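Long-range contact in CDP-glucose-4,6-dehydratase (Yersinia pseudotuberculosis, PDB 1RKX), which catalyses the NAD-dependent conversion of CDP-D-glucose to CDP-4-keto-6-deoxy-D-glucose, with loss of water: residues T15-F20 and M59-G64. Numbering follows the deposited sequence.
Sequences TGHTGF and MQSEIG. With NAD (nicotinamide-adenine-dinucleotide), chain G.
The CA atoms of H17 and S61, at 8.1 Å, are the nearest pair between loop 15-20 and strand 60-63, so side chains must bridge the gap. The strand is an edge strand of the parallel Rossmann sheet within this chain, with strand 35-40 between it and strand 11-15; the loop leaves strand 11-15 through a type I turn, G16 to G19, closed by G19 N to G16 O, and enters helix 20-31. H17 carries most of the contact. Its CG sits between the backbone N and the carbonyl carbon (chi1 73°), and the imidazole reaches S61 edge-on: NE2 and S61 OG form a nearly straight hydrogen bond of 2.8 Å (174°), in the ring plane, in which either may be the donor. The CE methyl of M59, bent round at chi3 (-71°), approaches the ring obliquely, 3.6 Å from H17 CD2. T18 CG2 lies over one ring face, towards its rim, and meets I63 CD1 at 4.2 Å. The other ring nitrogen, ND1, is hydrogen-bonded to S40 OG, so both nitrogens have serine partners, which fixes the rotation of the imidazole. The same loop grips NAD: O3B of the ribose donates to T18 OG1 (2.8 Å), and F20 N donates a hydrogen bond to phosphate oxygen O2A (2.8 Å). The histidine thus ties the dinucleotide-binding turn to the edge strand as a second-shell residue.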
loop_
_atom_site.group_PDB
_atom_site.type_symbol
_atom_site.label_atom_id
_atom_site.label_comp_id
_atom_site.label_asym_id
_atom_site.label_seq_id
_atom_site.Cartn_x
_atom_site.Cartn_y
_atom_site.Cartn_z
ATOM N N THR C 15 -23.792 2.025 26.060
ATOM C CA THR C 15 -23.471 0.695 26.566
ATOM C C THR C 15 -22.130 0.865 27.260
ATOM O O THR C 15 -21.306 1.681 26.828
ATOM C CB THR C 15 -23.329 -0.374 25.443
ATOM O OG1 THR C 15 -22.208 -0.060 24.602
ATOM C CG2 THR C 15 -24.598 -0.444 24.609
ATOM N N GLY C 16 -21.910 0.118 28.336
ATOM C CA GLY C 16 -20.656 0.222 29.055
ATOM C C GLY C 16 -20.576 1.433 29.970
ATOM O O GLY C 16 -19.482 1.898 30.297
ATOM N N HIS C 17 -21.732 1.945 30.389
ATOM C CA HIS C 17 -21.779 3.103 31.271
ATOM C C HIS C 17 -21.244 2.821 32.678
ATOM O O HIS C 17 -20.947 3.756 33.423
ATOM C CB HIS C 17 -23.214 3.640 31.374
ATOM C CG HIS C 17 -24.128 2.776 32.189
ATOM N ND1 HIS C 17 -24.419 1.469 31.856
ATOM C CD2 HIS C 17 -24.830 3.040 33.318
ATOM C CE1 HIS C 17 -25.263 0.967 32.740
ATOM N NE2 HIS C 17 -25.528 1.899 33.637
ATOM N N THR C 18 -21.113 1.546 33.049
ATOM C CA THR C 18 -20.617 1.208 34.383
ATOM C C THR C 18 -19.094 1.102 34.427
ATOM O O THR C 18 -18.516 0.799 35.468
ATOM C CB THR C 18 -21.208 -0.133 34.889
ATOM O OG1 THR C 18 -20.795 -1.196 34.025
ATOM C CG2 THR C 18 -22.742 -0.063 34.935
ATOM N N GLY C 19 -18.455 1.356 33.290
ATOM C CA GLY C 19 -17.007 1.280 33.218
ATOM C C GLY C 19 -16.318 2.627 33.356
ATOM O O GLY C 19 -16.961 3.650 33.613
ATOM N N PHE C 20 -15.002 2.621 33.170
ATOM C CA PHE C 20 -14.184 3.825 33.285
ATOM C C PHE C 20 -14.550 4.912 32.278
ATOM O O PHE C 20 -14.987 6.001 32.663
ATOM C CB PHE C 20 -12.703 3.443 33.151
ATOM C CG PHE C 20 -11.758 4.617 33.145
ATOM C CD1 PHE C 20 -11.751 5.536 34.194
ATOM C CD2 PHE C 20 -10.838 4.771 32.111
ATOM C CE1 PHE C 20 -10.836 6.595 34.218
ATOM C CE2 PHE C 20 -9.916 5.823 32.119
ATOM C CZ PHE C 20 -9.913 6.737 33.177
ATOM N N MET C 59 -29.281 9.193 35.774
ATOM C CA MET C 59 -29.633 8.573 34.500
ATOM C C MET C 59 -30.391 7.266 34.705
ATOM O O MET C 59 -30.600 6.833 35.834
ATOM C CB MET C 59 -28.350 8.270 33.716
ATOM C CG MET C 59 -27.487 7.201 34.390
ATOM S SD MET C 59 -25.907 6.856 33.565
ATOM C CE MET C 59 -26.483 6.000 32.079
ATOM N N GLN C 60 -30.808 6.658 33.598
ATOM C CA GLN C 60 -31.482 5.363 33.628
ATOM C C GLN C 60 -30.342 4.356 33.552
ATOM O O GLN C 60 -29.561 4.382 32.606
ATOM C CB GLN C 60 -32.368 5.173 32.400
ATOM C CG GLN C 60 -33.709 5.858 32.449
ATOM C CD GLN C 60 -34.592 5.434 31.296
ATOM O OE1 GLN C 60 -34.805 4.243 31.073
ATOM N NE2 GLN C 60 -35.115 6.408 30.557
ATOM N N SER C 61 -30.244 3.471 34.536
ATOM C CA SER C 61 -29.173 2.490 34.555
ATOM C C SER C 61 -29.711 1.057 34.484
ATOM O O SER C 61 -30.353 0.580 35.421
ATOM C CB SER C 61 -28.345 2.689 35.822
ATOM O OG SER C 61 -27.261 1.794 35.893
ATOM N N GLU C 62 -29.459 0.378 33.368
ATOM C CA GLU C 62 -29.915 -0.999 33.216
ATOM C C GLU C 62 -28.739 -1.963 33.195
ATOM O O GLU C 62 -27.741 -1.732 32.504
ATOM C CB GLU C 62 -30.723 -1.185 31.931
ATOM C CG GLU C 62 -31.349 -2.575 31.826
ATOM C CD GLU C 62 -32.100 -2.801 30.532
ATOM O OE1 GLU C 62 -32.483 -1.810 29.881
ATOM O OE2 GLU C 62 -32.325 -3.979 30.176
ATOM N N ILE C 63 -28.851 -3.038 33.966
ATOM C CA ILE C 63 -27.799 -4.037 34.001
ATOM C C ILE C 63 -28.194 -5.170 33.057
ATOM O O ILE C 63 -29.241 -5.799 33.224
ATOM C CB ILE C 63 -27.596 -4.593 35.422
ATOM C CG1 ILE C 63 -27.120 -3.475 36.359
ATOM C CG2 ILE C 63 -26.595 -5.738 35.394
ATOM C CD1 ILE C 63 -25.866 -2.746 35.884
ATOM N N GLY C 64 -27.358 -5.412 32.052
ATOM C CA GLY C 64 -27.645 -6.462 31.092
ATOM C C GLY C 64 -26.412 -6.825 30.291
ATOM O O GLY C 64 -25.442 -6.062 30.246
HETATM P PA NAD G . -13.996 -0.845 31.551
HETATM O O1A NAD G . -13.706 -2.266 31.838
HETATM O O2A NAD G . -13.863 0.114 32.680
HETATM O O5B NAD G . -15.475 -0.681 30.941
HETATM C C5B NAD G . -16.025 -1.757 30.142
HETATM C C4B NAD G . -17.554 -1.713 30.146
HETATM O O4B NAD G . -17.900 -2.857 29.331
HETATM C C3B NAD G . -18.153 -1.979 31.518
HETATM O O3B NAD G . -19.150 -0.963 31.748
HETATM C C2B NAD G . -18.707 -3.384 31.374
HETATM O O2B NAD G . -19.818 -3.664 32.271
HETATM C C1B NAD G . -19.044 -3.429 29.905
HETATM N N9A NAD G . -19.191 -4.787 29.407
HETATM C C8A NAD G . -18.211 -5.723 29.211
HETATM N N7A NAD G . -18.670 -6.886 28.753
HETATM C C5A NAD G . -20.032 -6.685 28.649
HETATM C C6A NAD G . -21.076 -7.539 28.229
HETATM N N6A NAD G . -20.947 -8.785 27.821
HETATM N N1A NAD G . -22.350 -7.034 28.241
HETATM C C2A NAD G . -22.519 -5.739 28.663
HETATM N N3A NAD G . -21.632 -4.859 29.074
HETATM C C4A NAD G . -20.381 -5.396 29.046
HETATM O O3 NAD G . -13.105 -0.399 30.351
HETATM P PN NAD G . -12.950 1.050 29.606
HETATM O O1N NAD G . -11.557 1.434 29.847
HETATM O O2N NAD G . -13.934 1.988 30.204
HETATM O O5D NAD G . -13.164 0.684 28.082
HETATM C C5D NAD G . -14.282 1.284 27.419
HETATM C C4D NAD G . -14.287 0.893 25.954
HETATM O O4D NAD G . -13.081 1.514 25.397
HETATM C C3D NAD G . -14.159 -0.585 25.584
HETATM O O3D NAD G . -14.830 -0.792 24.325
HETATM C C2D NAD G . -12.652 -0.750 25.439
HETATM O O2D NAD G . -12.347 -1.906 24.641
HETATM C C1D NAD G . -12.289 0.542 24.755
HETATM N N1N NAD G . -10.871 0.857 24.890
HETATM C C2N NAD G . -10.312 1.353 26.081
HETATM C C3N NAD G . -8.871 1.747 26.152
HETATM C C7N NAD G . -8.377 2.310 27.421
HETATM O O7N NAD G . -7.185 2.653 27.453
HETATM N N7N NAD G . -9.149 2.465 28.517
HETATM C C4N NAD G . -7.982 1.461 24.962
HETATM C C5N NAD G . -8.731 0.908 23.792
HETATM C C6N NAD G . -10.020 0.646 23.761
#